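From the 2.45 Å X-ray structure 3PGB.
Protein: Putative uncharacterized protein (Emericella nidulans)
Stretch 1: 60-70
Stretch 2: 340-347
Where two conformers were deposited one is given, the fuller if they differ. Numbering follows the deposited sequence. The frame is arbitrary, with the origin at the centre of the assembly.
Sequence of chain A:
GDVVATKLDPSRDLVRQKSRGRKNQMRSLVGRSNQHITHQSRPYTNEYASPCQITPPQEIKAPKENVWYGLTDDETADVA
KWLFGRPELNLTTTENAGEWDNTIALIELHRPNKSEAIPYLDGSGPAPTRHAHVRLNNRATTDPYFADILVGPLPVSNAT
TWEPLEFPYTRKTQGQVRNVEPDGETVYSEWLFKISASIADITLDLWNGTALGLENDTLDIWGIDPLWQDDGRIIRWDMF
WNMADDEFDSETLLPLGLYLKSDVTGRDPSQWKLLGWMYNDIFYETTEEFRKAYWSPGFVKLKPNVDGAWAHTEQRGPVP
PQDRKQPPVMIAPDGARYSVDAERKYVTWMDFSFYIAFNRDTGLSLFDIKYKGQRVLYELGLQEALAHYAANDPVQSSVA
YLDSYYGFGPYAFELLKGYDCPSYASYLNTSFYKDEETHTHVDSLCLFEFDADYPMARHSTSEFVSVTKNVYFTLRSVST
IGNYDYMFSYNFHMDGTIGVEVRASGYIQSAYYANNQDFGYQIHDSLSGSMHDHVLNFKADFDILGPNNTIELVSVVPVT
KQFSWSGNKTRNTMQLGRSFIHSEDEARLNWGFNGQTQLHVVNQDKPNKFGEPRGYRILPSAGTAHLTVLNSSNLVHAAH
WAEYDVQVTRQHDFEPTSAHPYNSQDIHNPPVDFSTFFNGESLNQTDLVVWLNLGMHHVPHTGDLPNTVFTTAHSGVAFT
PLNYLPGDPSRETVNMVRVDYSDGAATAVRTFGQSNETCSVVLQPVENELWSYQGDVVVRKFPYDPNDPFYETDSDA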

ATOM      1  N   ILE A  60      -2.057  21.574  26.220  1.00 20.43           N
ATOM      2  CA  ILE A  60      -2.762  20.855  27.269  1.00 20.59           C
ATOM      3  C   ILE A  60      -1.771  20.245  28.254  1.00 20.91           C
ATOM      4  O   ILE A  60      -0.558  20.247  28.021  1.00 20.63           O
ATOM      5  CB  ILE A  60      -3.680  19.758  26.693  1.00 20.66           C
ATOM      6  CG1 ILE A  60      -2.881  18.752  25.857  1.00 20.76           C
ATOM      7  CG2 ILE A  60      -4.785  20.380  25.848  1.00 20.24           C
ATOM      8  CD1 ILE A  60      -3.582  17.420  25.711  1.00 20.59           C
ATOM      9  N   LYS A  61      -2.297  19.733  29.365  1.00 21.36           N
ATOM     10  CA  LYS A  61      -1.485  18.985  30.315  1.00 21.81           C
ATOM     11  C   LYS A  61      -1.950  17.535  30.379  1.00 21.50           C
ATOM     12  O   LYS A  61      -3.120  17.257  30.665  1.00 21.62           O
ATOM     13  CB  LYS A  61      -1.487  19.660  31.690  1.00 22.09           C
ATOM     14  CG  LYS A  61      -0.492  20.833  31.746  1.00 24.15           C
ATOM     15  CD  LYS A  61      -0.389  21.491  33.121  1.00 26.58           C
ATOM     16  CE  LYS A  61       0.577  22.684  33.078  1.00 27.39           C
ATOM     17  NZ  LYS A  61       0.829  23.286  34.426  1.00 27.90           N
ATOM     18  N   ALA A  62      -1.027  16.616  30.093  1.00 21.20           N
ATOM     19  CA  ALA A  62      -1.322  15.183  30.113  1.00 20.97           C
ATOM     20  C   ALA A  62      -1.872  14.792  31.480  1.00 20.78           C
ATOM     21  O   ALA A  62      -1.445  15.351  32.491  1.00 20.85           O
ATOM     22  CB  ALA A  62      -0.072  14.376  29.798  1.00 20.91           C
ATOM     23  N   PRO A  63      -2.826  13.842  31.518  1.00 20.47           N
ATOM     24  CA  PRO A  63      -3.421  13.426  32.799  1.00 20.25           C
ATOM     25  C   PRO A  63      -2.436  12.763  33.765  1.00 19.90           C
ATOM     26  O   PRO A  63      -2.654  12.788  34.975  1.00 20.20           O
ATOM     27  CB  PRO A  63      -4.517  12.433  32.379  1.00 20.07           C
ATOM     28  CG  PRO A  63      -4.143  11.991  31.029  1.00 20.28           C
ATOM     29  CD  PRO A  63      -3.438  13.137  30.378  1.00 20.31           C
ATOM     30  N   LYS A  64      -1.368  12.179  33.232  1.00 19.59           N
ATOM     31  CA  LYS A  64      -0.353  11.516  34.043  1.00 19.37           C
ATOM     32  C   LYS A  64       1.041  11.946  33.600  1.00 18.94           C
ATOM     33  O   LYS A  64       1.204  12.477  32.502  1.00 18.90           O
ATOM     34  CB  LYS A  64      -0.489  10.005  33.880  1.00 19.39           C
ATOM     35  CG  LYS A  64      -1.837   9.454  34.296  1.00 20.14           C
ATOM     36  CD  LYS A  64      -2.019   9.492  35.817  1.00 21.05           C
ATOM     37  CE  LYS A  64      -3.403   8.993  36.219  1.00 21.02           C
ATOM     38  NZ  LYS A  64      -3.626   9.062  37.687  1.00 21.73           N
ATOM     39  N   GLU A  65       2.039  11.735  34.458  1.00 18.60           N
ATOM     40  CA  GLU A  65       3.417  11.976  34.047  0.50 18.53           C
ATOM     41  C   GLU A  65       3.798  10.973  32.961  1.00 18.33           C
ATOM     42  O   GLU A  65       3.204   9.899  32.851  1.00 18.44           O
ATOM     43  CB  GLU A  65       4.380  11.898  35.236  0.50 18.62           C
ATOM     44  CG  GLU A  65       4.342  13.133  36.137  0.50 18.89           C
ATOM     45  CD  GLU A  65       4.892  14.383  35.460  0.50 19.13           C
ATOM     46  OE1 GLU A  65       5.568  14.254  34.411  0.50 19.47           O
ATOM     47  OE2 GLU A  65       4.654  15.495  35.983  0.50 18.57           O
ATOM     48  N   ASN A  66       4.770  11.346  32.134  1.00 17.92           N
ATOM     49  CA  ASN A  66       5.257  10.451  31.089  1.00 17.42           C
ATOM     50  C   ASN A  66       6.377   9.605  31.689  1.00 17.16           C
ATOM     51  O   ASN A  66       7.530  10.028  31.768  1.00 16.98           O
ATOM     52  CB  ASN A  66       5.726  11.244  29.865  1.00 17.45           C
ATOM     53  CG  ASN A  66       6.154  10.353  28.704  1.00 16.80           C
ATOM     54  OD1 ASN A  66       6.600   9.224  28.893  1.00 15.95           O
ATOM     55  ND2 ASN A  66       6.039  10.876  27.495  1.00 15.73           N
ATOM     56  N   VAL A  67       6.015   8.401  32.109  1.00 16.80           N
ATOM     57  CA  VAL A  67       6.915   7.528  32.842  1.00 16.61           C
ATOM     58  C   VAL A  67       7.897   6.759  31.938  1.00 17.00           C
ATOM     59  O   VAL A  67       8.728   5.999  32.449  1.00 17.13           O
ATOM     60  CB  VAL A  67       6.113   6.520  33.705  1.00 16.37           C
ATOM     61  CG1 VAL A  67       5.167   7.253  34.638  1.00 15.71           C
ATOM     62  CG2 VAL A  67       5.346   5.537  32.827  1.00 16.17           C
ATOM     63  N   TRP A  68       7.809   6.960  30.618  1.00 17.17           N
ATOM     64  CA  TRP A  68       8.627   6.226  29.647  1.00 17.39           C
ATOM     65  C   TRP A  68       9.636   7.063  28.846  1.00 17.79           C
ATOM     66  O   TRP A  68      10.632   6.519  28.366  1.00 17.88           O
ATOM     67  CB  TRP A  68       7.736   5.527  28.621  1.00 17.38           C
ATOM     68  CG  TRP A  68       6.600   4.734  29.171  1.00 17.35           C
ATOM     69  CD1 TRP A  68       6.633   3.439  29.592  1.00 17.13           C
ATOM     70  CD2 TRP A  68       5.247   5.170  29.312  1.00 16.38           C
ATOM     71  NE1 TRP A  68       5.386   3.048  30.005  1.00 16.97           N
ATOM     72  CE2 TRP A  68       4.516   4.092  29.840  1.00 16.42           C
ATOM     73  CE3 TRP A  68       4.584   6.373  29.048  1.00 16.42           C
ATOM     74  CZ2 TRP A  68       3.151   4.177  30.109  1.00 16.41           C
ATOM     75  CZ3 TRP A  68       3.231   6.460  29.314  1.00 15.81           C
ATOM     76  CH2 TRP A  68       2.528   5.368  29.839  1.00 16.72           C
ATOM     77  N   TYR A  69       9.381   8.357  28.673  1.00 18.26           N
ATOM     78  CA  TYR A  69      10.096   9.142  27.653  1.00 18.79           C
ATOM     79  C   TYR A  69      11.617   9.067  27.749  1.00 19.00           C
ATOM     80  O   TYR A  69      12.290   8.768  26.767  1.00 19.02           O
ATOM     81  CB  TYR A  69       9.655  10.615  27.658  1.00 18.88           C
ATOM     82  CG  TYR A  69      10.380  11.448  26.622  1.00 19.52           C
ATOM     83  CD1 TYR A  69      10.014  11.399  25.284  1.00 20.36           C
ATOM     84  CD2 TYR A  69      11.445  12.266  26.976  1.00 20.41           C
ATOM     85  CE1 TYR A  69      10.674  12.146  24.328  1.00 20.89           C
ATOM     86  CE2 TYR A  69      12.118  13.023  26.019  1.00 20.87           C
ATOM     87  CZ  TYR A  69      11.726  12.957  24.700  1.00 21.18           C
ATOM     88  OH  TYR A  69      12.379  13.699  23.745  1.00 22.56           O
ATOM     89  N   GLY A  70      12.152   9.360  28.926  1.00 19.38           N
ATOM     90  CA  GLY A  70      13.592   9.383  29.118  1.00 19.76           C
ATOM     91  C   GLY A  70      14.017  10.192  30.321  1.00 20.12           C
ATOM     92  O   GLY A  70      13.181  10.752  31.037  1.00 19.92           O
ATOM     93  N   VAL A 340      -1.027  19.257  22.363  1.00 14.96           N
ATOM     94  CA  VAL A 340       0.263  18.732  22.787  1.00 15.10           C
ATOM     95  C   VAL A 340       0.645  19.230  24.179  1.00 15.55           C
ATOM     96  O   VAL A 340       0.427  20.400  24.513  1.00 15.70           O
ATOM     97  CB  VAL A 340       1.372  19.154  21.810  1.00 15.14           C
ATOM     98  CG1 VAL A 340       2.752  18.880  22.404  1.00 15.78           C
ATOM     99  CG2 VAL A 340       1.214  18.442  20.474  1.00 15.12           C
ATOM    100  N   ASP A 341       1.188  18.320  24.987  1.00 15.85           N
ATOM    101  CA  ASP A 341       1.925  18.668  26.192  1.00 16.06           C
ATOM    102  C   ASP A 341       3.398  18.511  25.831  1.00 16.34           C
ATOM    103  O   ASP A 341       3.898  17.399  25.682  1.00 15.96           O
ATOM    104  CB  ASP A 341       1.536  17.742  27.351  1.00 16.09           C
ATOM    105  CG  ASP A 341       2.163  18.150  28.686  1.00 16.42           C
ATOM    106  OD1 ASP A 341       3.216  18.838  28.692  1.00 15.74           O
ATOM    107  OD2 ASP A 341       1.604  17.751  29.740  1.00 16.21           O
ATOM    108  N   ALA A 342       4.081  19.636  25.665  1.00 16.85           N
ATOM    109  CA  ALA A 342       5.484  19.629  25.260  1.00 17.42           C
ATOM    110  C   ALA A 342       6.400  19.065  26.349  1.00 17.75           C
ATOM    111  O   ALA A 342       7.391  18.407  26.044  1.00 17.94           O
ATOM    112  CB  ALA A 342       5.928  21.036  24.871  1.00 17.42           C
ATOM    113  N   GLU A 343       6.068  19.330  27.611  1.00 18.21           N
ATOM    114  CA  GLU A 343       6.886  18.878  28.736  1.00 18.37           C
ATOM    115  C   GLU A 343       6.711  17.379  28.968  1.00 18.39           C
ATOM    116  O   GLU A 343       7.681  16.675  29.248  1.00 18.46           O
ATOM    117  CB  GLU A 343       6.554  19.672  30.007  1.00 18.30           C
ATOM    118  N   ARG A 344       5.481  16.891  28.837  1.00 18.47           N
ATOM    119  CA  ARG A 344       5.198  15.460  28.996  1.00 18.55           C
ATOM    120  C   ARG A 344       5.152  14.684  27.675  1.00 18.11           C
ATOM    121  O   ARG A 344       4.825  13.499  27.677  1.00 18.06           O
ATOM    122  CB  ARG A 344       3.898  15.253  29.781  1.00 18.82           C
ATOM    123  CG  ARG A 344       3.947  15.867  31.169  1.00 20.43           C
ATOM    124  CD  ARG A 344       2.780  15.449  32.037  1.00 22.57           C
ATOM    125  NE  ARG A 344       2.890  15.996  33.390  1.00 24.97           N
ATOM    126  CZ  ARG A 344       1.968  15.860  34.345  1.00 27.42           C
ATOM    127  NH1 ARG A 344       0.839  15.190  34.115  1.00 28.53           N
ATOM    128  NH2 ARG A 344       2.172  16.398  35.544  1.00 27.69           N
ATOM    129  N   LYS A 345       5.489  15.342  26.562  1.00 17.76           N
ATOM    130  CA  LYS A 345       5.585  14.681  25.256  1.00 17.53           C
ATOM    131  C   LYS A 345       4.327  13.850  24.975  1.00 16.60           C
ATOM    132  O   LYS A 345       4.393  12.655  24.684  1.00 16.44           O
ATOM    133  CB  LYS A 345       6.849  13.810  25.204  1.00 18.06           C
ATOM    134  CG  LYS A 345       8.161  14.577  25.493  1.00 19.56           C
ATOM    135  CD  LYS A 345       8.678  15.268  24.235  1.00 21.96           C
ATOM    136  CE  LYS A 345       9.816  16.262  24.530  1.00 23.24           C
ATOM    137  NZ  LYS A 345      10.401  16.835  23.261  1.00 23.53           N
ATOM    138  N   TYR A 346       3.181  14.505  25.081  1.00 15.47           N
ATOM    139  CA  TYR A 346       1.887  13.848  25.021  1.00 14.72           C
ATOM    140  C   TYR A 346       1.075  14.530  23.932  1.00 14.31           C
ATOM    141  O   TYR A 346       1.142  15.744  23.790  1.00 14.17           O
ATOM    142  CB  TYR A 346       1.206  13.974  26.388  1.00 14.60           C
ATOM    143  CG  TYR A 346      -0.221  13.498  26.464  1.00 13.77           C
ATOM    144  CD1 TYR A 346      -0.520  12.145  26.442  1.00 13.69           C
ATOM    145  CD2 TYR A 346      -1.275  14.405  26.589  1.00 14.02           C
ATOM    146  CE1 TYR A 346      -1.836  11.696  26.525  1.00 14.20           C
ATOM    147  CE2 TYR A 346      -2.595  13.969  26.678  1.00 13.67           C
ATOM    148  CZ  TYR A 346      -2.865  12.611  26.643  1.00 13.95           C
ATOM    149  OH  TYR A 346      -4.160  12.160  26.730  1.00 15.13           O
ATOM    150  N   VAL A 347       0.316  13.745  23.173  1.00 13.84           N
ATOM    151  CA  VAL A 347      -0.398  14.241  22.006  1.00 13.43           C
ATOM    152  C   VAL A 347      -1.841  13.769  22.042  1.00 13.36           C
ATOM    153  O   VAL A 347      -2.103  12.618  22.388  1.00 13.25           O
ATOM    154  CB  VAL A 347       0.253  13.706  20.715  1.00 13.41           C
ATOM    155  CG1 VAL A 347      -0.530  14.150  19.474  1.00 13.27           C
ATOM    156  CG2 VAL A 347       1.711  14.145  20.636  1.00 13.39           C
TER

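Stretch 1, an irregular segment, lies against a tight turn between two strand ends, a turn closed by the paired backbone bonds D341 N to Y346 O (2.8 Å) and Y346 N to D341 O (3.0 Å). The contact opens with main chain: I60 N donates to V340 O at 3.2 Å and nearly straight. The I60 side chain sets out sideways, yet its CD1 comes to 3.7 Å from Y346 CE2, at the edge of the ring.

K61 points away overall and leaves its long chain exposed, contributing little. A62 does far more: its backbone N donates to D341 OD2 at 2.9 Å, while its methyl, CB, sits over one face of Y346, 3.4 Å from CD2. D341 thus works in two directions: OD2 takes the incoming amide, and OD1 accepts from R344 N at 3.0 Å inside its own turn. The rule is economical, one carboxylate ordering a turn and docking a neighbour. P63 extends the apolar patch, its CD 3.8 Å from Y346 CZ.

R344, which gives the largest area to the contact, then reaches into the bend of stretch 1 at A62 to E65, almost fully extended beyond its chi1 of -60°. Its NH1 lies 2.8 Å from A62 O and 3.2 Å from K64 O, so the chain curves around the guanidinium. E65 points away at CB, but its m, m rotamer brings the carboxylate back, and OE2 forms a salt bridge with R344 NH2 at 2.7 Å.

N66 splits its amide: ND2 donates to R344 O at 2.9 Å, and OD1 accepts from W68 N (3.1 Å) and Y69 N (2.9 Å), tying the local bend to the partner. V67 and W68 stay out of reach. Y69 closes the contact, with K345 CG over one ring face, 3.7 Å from CD1, a CH-pi contact made by the aliphatic part of a lysine.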